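Local coordinates for cellulose binding domain-containing protein (Clostridium clariflavum, PDB 4B96), which probably binds cellulose through this calcium-containing family 3b carbohydrate-binding module, one part of a longer membrane protein of a biomass-sensing system, at residues A[18-23]-A[106-111]; A[44-49]-A[82-87]. All blocks are in the same frame, centred on the assembly; numbering follows the deposited sequence. Where two conformers were deposited one is given.

Interaction 1: residues A[18-23]-A[106-111]; sequences SKAIRW and AITRDD
Two neighbouring antiparallel strands, 20-29 and 100-109, pair here inside one sheet of the carbohydrate-binding module; the axes of their short segments pass 4.7 Å apart at 160°. The evidence for the register is the hydrogen-bonded pair Ile21 and Ile107. Ile21 N donates to Ile107 O at 3.0 Å, a straight bond (N-H...O 168°) that arrives nearly along the C=O axis, and Ile107 N returns the bond to Ile21 O from within the carbonyl plane. Both isoleucine side chains rise side by side from the same face, Ile21 CB lying 3.7 Å from Ile107 CG1. Their first torsions differ: CG1 of Ile21 is anti to its carbonyl carbon, whereas CG1 of Ile107 sits between N and C (chi1 54°), the crowded position. The indole of Trp23 follows on, its CD1 4.1 Å from Ile107 CG2, and its ring also meets that of Phe55. On the other face the bent chain of Arg22 lays CD against Ala106 CB at 3.7 Å, while its guanidinium goes on to a salt bridge with Asp24. Beyond the paired residues the strands part, and one water bridges them, donating to Lys19 O at 2.7 Å and accepting from Arg109 N at 2.8 Å. The chemistry thus passes from direct backbone bonding beside a buried aliphatic and aromatic face to solvent-mediated bonding where the strands separate.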
loop_
_atom_site.group_PDB
_atom_site.type_symbol
_atom_site.label_atom_id
_atom_site.label_comp_id
_atom_site.label_asym_id
_atom_site.label_seq_id
_atom_site.Cartn_x
_atom_site.Cartn_y
_atom_site.Cartn_z
ATOM N N SER A 18 11.713 -13.188 -20.853
ATOM C CA SER A 18 13.056 -12.955 -20.349
ATOM C C SER A 18 13.540 -14.189 -19.600
ATOM O O SER A 18 12.760 -14.821 -18.907
ATOM C CB SER A 18 13.027 -11.737 -19.400
ATOM O OG SER A 18 14.287 -11.554 -18.789
ATOM N N LYS A 19 14.832 -14.483 -19.672
ATOM C CA LYS A 19 15.389 -15.594 -18.896
ATOM C C LYS A 19 15.563 -15.253 -17.426
ATOM O O LYS A 19 15.678 -16.157 -16.582
ATOM C CB LYS A 19 16.694 -16.075 -19.495
ATOM C CG LYS A 19 16.419 -16.792 -20.801
ATOM C CD LYS A 19 17.664 -17.432 -21.414
ATOM C CE LYS A 19 17.368 -17.998 -22.794
ATOM N NZ LYS A 19 18.570 -18.790 -23.220
ATOM N N ALA A 20 15.545 -13.962 -17.101
ATOM C CA ALA A 20 15.728 -13.563 -15.730
ATOM C C ALA A 20 14.642 -12.567 -15.353
ATOM O O ALA A 20 14.241 -11.708 -16.165
ATOM C CB ALA A 20 17.140 -12.972 -15.508
ATOM N N ILE A 21 14.152 -12.666 -14.122
ATOM C CA ILE A 21 13.306 -11.647 -13.582
ATOM C C ILE A 21 14.166 -10.840 -12.596
ATOM O O ILE A 21 14.846 -11.437 -11.750
ATOM C CB ILE A 21 12.089 -12.280 -12.859
ATOM C CG1 ILE A 21 11.086 -12.786 -13.925
ATOM C CG2 ILE A 21 11.398 -11.200 -11.926
ATOM C CD1 ILE A 21 9.906 -13.610 -13.287
ATOM N N ARG A 22 14.197 -9.510 -12.723
ATOM C CA ARG A 22 15.006 -8.709 -11.775
ATOM C C ARG A 22 14.129 -8.131 -10.700
ATOM O O ARG A 22 13.183 -7.374 -10.993
ATOM C CB ARG A 22 15.779 -7.612 -12.514
ATOM C CG ARG A 22 16.775 -8.245 -13.486
ATOM C CD ARG A 22 18.001 -8.842 -12.698
ATOM N NE ARG A 22 18.740 -7.835 -11.928
ATOM C CZ ARG A 22 19.693 -7.078 -12.440
ATOM N NH1 ARG A 22 20.032 -7.222 -13.717
ATOM N NH2 ARG A 22 20.292 -6.154 -11.686
ATOM N N TRP A 23 14.374 -8.530 -9.462
ATOM C CA TRP A 23 13.540 -8.027 -8.369
ATOM C C TRP A 23 14.152 -6.804 -7.659
ATOM O O TRP A 23 13.667 -6.400 -6.589
ATOM C CB TRP A 23 13.267 -9.157 -7.399
ATOM C CG TRP A 23 14.523 -10.019 -7.067
ATOM C CD1 TRP A 23 14.894 -11.243 -7.639
ATOM C CD2 TRP A 23 15.535 -9.693 -6.113
ATOM N NE1 TRP A 23 16.065 -11.691 -7.040
ATOM C CE2 TRP A 23 16.487 -10.744 -6.126
ATOM C CE3 TRP A 23 15.730 -8.603 -5.239
ATOM C CZ2 TRP A 23 17.618 -10.731 -5.295
ATOM C CZ3 TRP A 23 16.840 -8.587 -4.410
ATOM C CH2 TRP A 23 17.785 -9.660 -4.445
ATOM N N ALA A 106 18.402 -11.449 -9.133
ATOM C CA ALA A 106 17.555 -12.042 -10.135
ATOM C C ALA A 106 16.969 -13.357 -9.621
ATOM O O ALA A 106 17.513 -13.992 -8.681
ATOM C CB ALA A 106 18.406 -12.304 -11.424
ATOM N N ILE A 107 15.884 -13.801 -10.261
ATOM C CA ILE A 107 15.567 -15.233 -10.244
ATOM C C ILE A 107 15.531 -15.777 -11.695
ATOM O O ILE A 107 15.218 -15.029 -12.632
ATOM C CB ILE A 107 14.180 -15.506 -9.591
ATOM C CG1 ILE A 107 13.083 -14.668 -10.260
ATOM C CG2 ILE A 107 14.265 -15.297 -8.079
ATOM C CD1 ILE A 107 11.643 -15.003 -9.767
ATOM N N THR A 108 15.853 -17.053 -11.864
ATOM C CA THR A 108 15.927 -17.676 -13.186
ATOM C C THR A 108 15.326 -19.060 -12.993
ATOM O O THR A 108 15.314 -19.571 -11.874
ATOM C CB THR A 108 17.430 -17.813 -13.620
ATOM O OG1 THR A 108 18.178 -18.446 -12.551
ATOM C CG2 THR A 108 18.047 -16.418 -13.872
ATOM N N ARG A 109 14.829 -19.664 -14.060
ATOM C CA ARG A 109 14.448 -21.066 -14.018
ATOM C C ARG A 109 15.735 -21.872 -14.088
ATOM O O ARG A 109 16.664 -21.544 -14.867
ATOM C CB ARG A 109 13.578 -21.446 -15.225
ATOM C CG ARG A 109 12.245 -20.705 -15.247
ATOM C CD ARG A 109 11.517 -21.190 -16.488
ATOM N NE ARG A 109 10.125 -20.762 -16.468
ATOM C CZ ARG A 109 9.232 -21.187 -17.371
ATOM N NH1 ARG A 109 9.624 -21.996 -18.368
ATOM N NH2 ARG A 109 7.942 -20.801 -17.288
ATOM N N ASP A 110 15.788 -22.951 -13.320
ATOM C CA ASP A 110 16.968 -23.799 -13.311
ATOM C C ASP A 110 17.271 -24.357 -14.694
ATOM O O ASP A 110 18.432 -24.670 -14.995
ATOM C CB ASP A 110 16.762 -24.971 -12.364
ATOM C CG ASP A 110 18.029 -25.783 -12.170
ATOM O OD1 ASP A 110 19.021 -25.281 -11.594
ATOM O OD2 ASP A 110 18.035 -26.931 -12.598
ATOM N N ASP A 111 16.265 -24.508 -15.553
ATOM C CA ASP A 111 16.620 -24.939 -16.913
ATOM C C ASP A 111 16.901 -23.795 -17.898
ATOM O O ASP A 111 17.060 -24.044 -19.081
ATOM C CB ASP A 111 15.558 -25.866 -17.499
ATOM C CG ASP A 111 14.222 -25.139 -17.774
ATOM O OD1 ASP A 111 14.061 -23.932 -17.442
ATOM O OD2 ASP A 111 13.353 -25.800 -18.383
HETATM O O HOH W 1 15.303 -18.779 -16.703
#

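Interaction 2: residues A[44-49]-A[82-87]; sequences YYFKDD and SHKYLE. With CA (calcium ion), chain E.
Phe46 lies at the apolar centre, its CG in the crowded position between N and C (chi1 68°), which swings the ring over the neighbouring strand. Lys84 CB sits over one ring face in a CH-pi contact, 4.2 Å from the centroid and 16° off the normal, while Phe46 CE1 reaches Leu86 CB at 4.2 Å. On the opposite face of the sheet Tyr45 and Tyr85 run side by side, their planes oblique at 61°. Between these two layers of side chains strands 40-47 and 83-90 pair antiparallel, with reciprocal backbone bonds at Tyr44 and Leu86 and again at Phe46 and Lys84; Lys84 N meets Phe46 O at 2.9 Å, almost along the C=O axis. Past the last bridge one more backbone bond follows, Asp48 N to Ser82 O at 2.8 Å, on a lone pair. The extended Lys84 chain carries NZ to Asp48 O at 2.9 Å, above the carbonyl plane, and NZ also donates to two waters, which in turn donate to Asp48 OD2 and to Asp49 OD1, itself hydrogen-bonded to Ser81 OG. The carboxylates may stabilise the ammonium charge through these waters; Asp48 OD1 has Arg109 as its salt-bridge partner. Lys47 O binds calcium at 2.2 Å, with a second backbone carbonyl, Asn116 O, OD1 of Asp119 and Asp120, and three waters. Calcium held at the end of a strand pair in a beta-sandwich is characteristic of family 3 carbohydrate-binding modules.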
loop_
_atom_site.group_PDB
_atom_site.type_symbol
_atom_site.label_atom_id
_atom_site.label_comp_id
_atom_site.label_asym_id
_atom_site.label_seq_id
_atom_site.Cartn_x
_atom_site.Cartn_y
_atom_site.Cartn_z
ATOM N N TYR A 44 8.188 -10.239 -4.168
ATOM C CA TYR A 44 8.003 -9.954 -5.588
ATOM C C TYR A 44 7.010 -11.006 -6.098
ATOM O O TYR A 44 7.278 -12.217 -6.051
ATOM C CB TYR A 44 9.337 -10.075 -6.316
ATOM C CG TYR A 44 9.228 -9.661 -7.793
ATOM C CD1 TYR A 44 8.690 -10.546 -8.749
ATOM C CD2 TYR A 44 9.622 -8.372 -8.212
ATOM C CE1 TYR A 44 8.558 -10.139 -10.098
ATOM C CE2 TYR A 44 9.501 -7.938 -9.555
ATOM C CZ TYR A 44 8.983 -8.836 -10.494
ATOM O OH TYR A 44 8.809 -8.456 -11.805
ATOM N N TYR A 45 5.851 -10.568 -6.547
ATOM C CA TYR A 45 4.798 -11.494 -6.977
ATOM C C TYR A 45 4.891 -11.778 -8.443
ATOM O O TYR A 45 4.989 -10.839 -9.261
ATOM C CB TYR A 45 3.443 -10.873 -6.731
ATOM C CG TYR A 45 3.246 -10.640 -5.265
ATOM C CD1 TYR A 45 2.683 -11.639 -4.472
ATOM C CD2 TYR A 45 3.606 -9.426 -4.687
ATOM C CE1 TYR A 45 2.525 -11.465 -3.144
ATOM C CE2 TYR A 45 3.402 -9.207 -3.311
ATOM C CZ TYR A 45 2.889 -10.228 -2.561
ATOM O OH TYR A 45 2.704 -10.079 -1.215
ATOM N N PHE A 46 4.822 -13.063 -8.793
ATOM C CA PHE A 46 4.872 -13.452 -10.194
ATOM C C PHE A 46 4.049 -14.708 -10.450
ATOM O O PHE A 46 3.649 -15.444 -9.511
ATOM C CB PHE A 46 6.324 -13.599 -10.650
ATOM C CG PHE A 46 7.049 -14.753 -10.010
ATOM C CD1 PHE A 46 7.589 -14.649 -8.700
ATOM C CD2 PHE A 46 7.241 -15.960 -10.720
ATOM C CE1 PHE A 46 8.289 -15.710 -8.097
ATOM C CE2 PHE A 46 7.953 -17.037 -10.108
ATOM C CZ PHE A 46 8.445 -16.930 -8.808
ATOM N N LYS A 47 3.710 -14.909 -11.714
ATOM C CA LYS A 47 2.918 -16.087 -12.086
ATOM C C LYS A 47 3.823 -16.959 -12.955
ATOM O O LYS A 47 4.252 -16.530 -14.014
ATOM C CB LYS A 47 1.706 -15.639 -12.897
ATOM C CG LYS A 47 0.728 -16.790 -13.239
ATOM C CD LYS A 47 -0.507 -16.204 -13.976
ATOM C CE LYS A 47 -1.627 -17.251 -14.191
ATOM N NZ LYS A 47 -1.166 -18.327 -15.073
ATOM N N ASP A 48 4.093 -18.191 -12.547
ATOM C CA ASP A 48 4.952 -19.044 -13.361
ATOM C C ASP A 48 4.814 -20.471 -12.850
ATOM O O ASP A 48 4.580 -20.691 -11.669
ATOM C CB ASP A 48 6.395 -18.580 -13.245
ATOM C CG ASP A 48 7.282 -19.248 -14.274
ATOM O OD1 ASP A 48 7.190 -18.865 -15.464
ATOM O OD2 ASP A 48 8.050 -20.161 -13.876
ATOM N N ASP A 49 4.926 -21.435 -13.730
ATOM C CA ASP A 49 4.640 -22.826 -13.342
ATOM C C ASP A 49 5.886 -23.733 -13.350
ATOM O O ASP A 49 5.763 -24.964 -13.292
ATOM C CB ASP A 49 3.541 -23.361 -14.244
ATOM C CG ASP A 49 2.263 -23.735 -13.450
ATOM O OD1 ASP A 49 2.315 -23.911 -12.189
ATOM O OD2 ASP A 49 1.219 -23.916 -14.106
ATOM N N SER A 82 0.489 -21.768 -10.135
ATOM C CA SER A 82 1.272 -20.762 -10.854
ATOM C C SER A 82 1.429 -19.423 -10.121
ATOM O O SER A 82 2.356 -18.680 -10.400
ATOM C CB SER A 82 0.633 -20.566 -12.224
ATOM O OG SER A 82 -0.608 -19.934 -12.093
ATOM N N HIS A 83 0.545 -19.124 -9.170
ATOM C CA HIS A 83 0.601 -17.812 -8.447
ATOM C C HIS A 83 1.540 -17.845 -7.264
ATOM O O HIS A 83 1.314 -18.566 -6.298
ATOM C CB HIS A 83 -0.811 -17.392 -8.008
ATOM C CG HIS A 83 -1.687 -16.989 -9.152
ATOM N ND1 HIS A 83 -2.465 -17.887 -9.843
ATOM C CD2 HIS A 83 -1.859 -15.790 -9.767
ATOM C CE1 HIS A 83 -3.123 -17.257 -10.803
ATOM N NE2 HIS A 83 -2.764 -15.985 -10.784
ATOM N N LYS A 84 2.616 -17.083 -7.360
ATOM C CA LYS A 84 3.750 -17.256 -6.451
ATOM C C LYS A 84 4.261 -15.904 -6.008
ATOM O O LYS A 84 3.908 -14.868 -6.586
ATOM C CB LYS A 84 4.919 -17.943 -7.226
ATOM C CG LYS A 84 4.582 -19.461 -7.515
ATOM C CD LYS A 84 5.618 -20.065 -8.393
ATOM C CE LYS A 84 5.215 -21.513 -8.693
ATOM N NZ LYS A 84 6.188 -22.031 -9.636
ATOM N N TYR A 85 5.144 -15.940 -5.020
ATOM C CA TYR A 85 6.016 -14.805 -4.738
ATOM C C TYR A 85 7.389 -15.299 -4.373
ATOM O O TYR A 85 7.561 -16.351 -3.792
ATOM C CB TYR A 85 5.471 -13.885 -3.619
ATOM C CG TYR A 85 5.109 -14.582 -2.304
ATOM C CD1 TYR A 85 6.071 -14.753 -1.291
ATOM C CD2 TYR A 85 3.820 -15.046 -2.080
ATOM C CE1 TYR A 85 5.772 -15.365 -0.064
ATOM C CE2 TYR A 85 3.489 -15.678 -0.847
ATOM C CZ TYR A 85 4.486 -15.812 0.151
ATOM O OH TYR A 85 4.185 -16.401 1.345
ATOM N N LEU A 86 8.382 -14.505 -4.729
ATOM C CA LEU A 86 9.708 -14.645 -4.160
ATOM C C LEU A 86 9.688 -13.816 -2.875
ATOM O O LEU A 86 9.247 -12.658 -2.877
ATOM C CB LEU A 86 10.749 -14.026 -5.086
ATOM C CG LEU A 86 12.153 -13.772 -4.496
ATOM C CD1 LEU A 86 12.879 -15.078 -4.316
ATOM C CD2 LEU A 86 12.964 -12.845 -5.425
ATOM N N GLU A 87 10.151 -14.420 -1.784
ATOM C CA GLU A 87 10.363 -13.678 -0.574
ATOM C C GLU A 87 11.853 -13.522 -0.245
ATOM O O GLU A 87 12.599 -14.536 -0.052
ATOM C CB GLU A 87 9.697 -14.416 0.573
ATOM C CG GLU A 87 9.785 -13.585 1.864
ATOM C CD GLU A 87 8.834 -14.133 2.896
ATOM O OE1 GLU A 87 7.624 -13.717 2.918
ATOM O OE2 GLU A 87 9.298 -15.006 3.683
HETATM CA CA CA E . 4.731 -15.075 -15.657
HETATM O O HOH W 2 8.050 -20.605 -11.103
HETATM O O HOH W 3 6.130 -16.863 -16.671
HETATM O O HOH W 4 4.775 -24.378 -10.200
HETATM O O HOH W 5 6.897 -14.875 -14.719
HETATM O O HOH W 6 3.081 -16.704 -16.833
#

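Overall arrangement
From the N terminus the chain forms strand 5-9 and then strand 20-29, runs through strand 40-47, crosses to the first sheet as strand 53-60, and comes back through strand 69-75 to strand 83-90 before strand 100-109. Interaction 2 closes the inner loop, with 32 residues between its segments, nested within the 82-residue loop closed by interaction 1. Each joins adjacent strands of a different antiparallel sheet, their centres about 12 Å apart. The sheets meet between them: Ile21 CG2 lies 3.5 Å from Tyr44 CE1, and Ile107 CD1 3.8 Å from Phe46 CE1. A salt bridge, Arg109 NH2 to Asp48 OD1 at 2.8 Å, links residues 106-111 to 44-49 near the calcium.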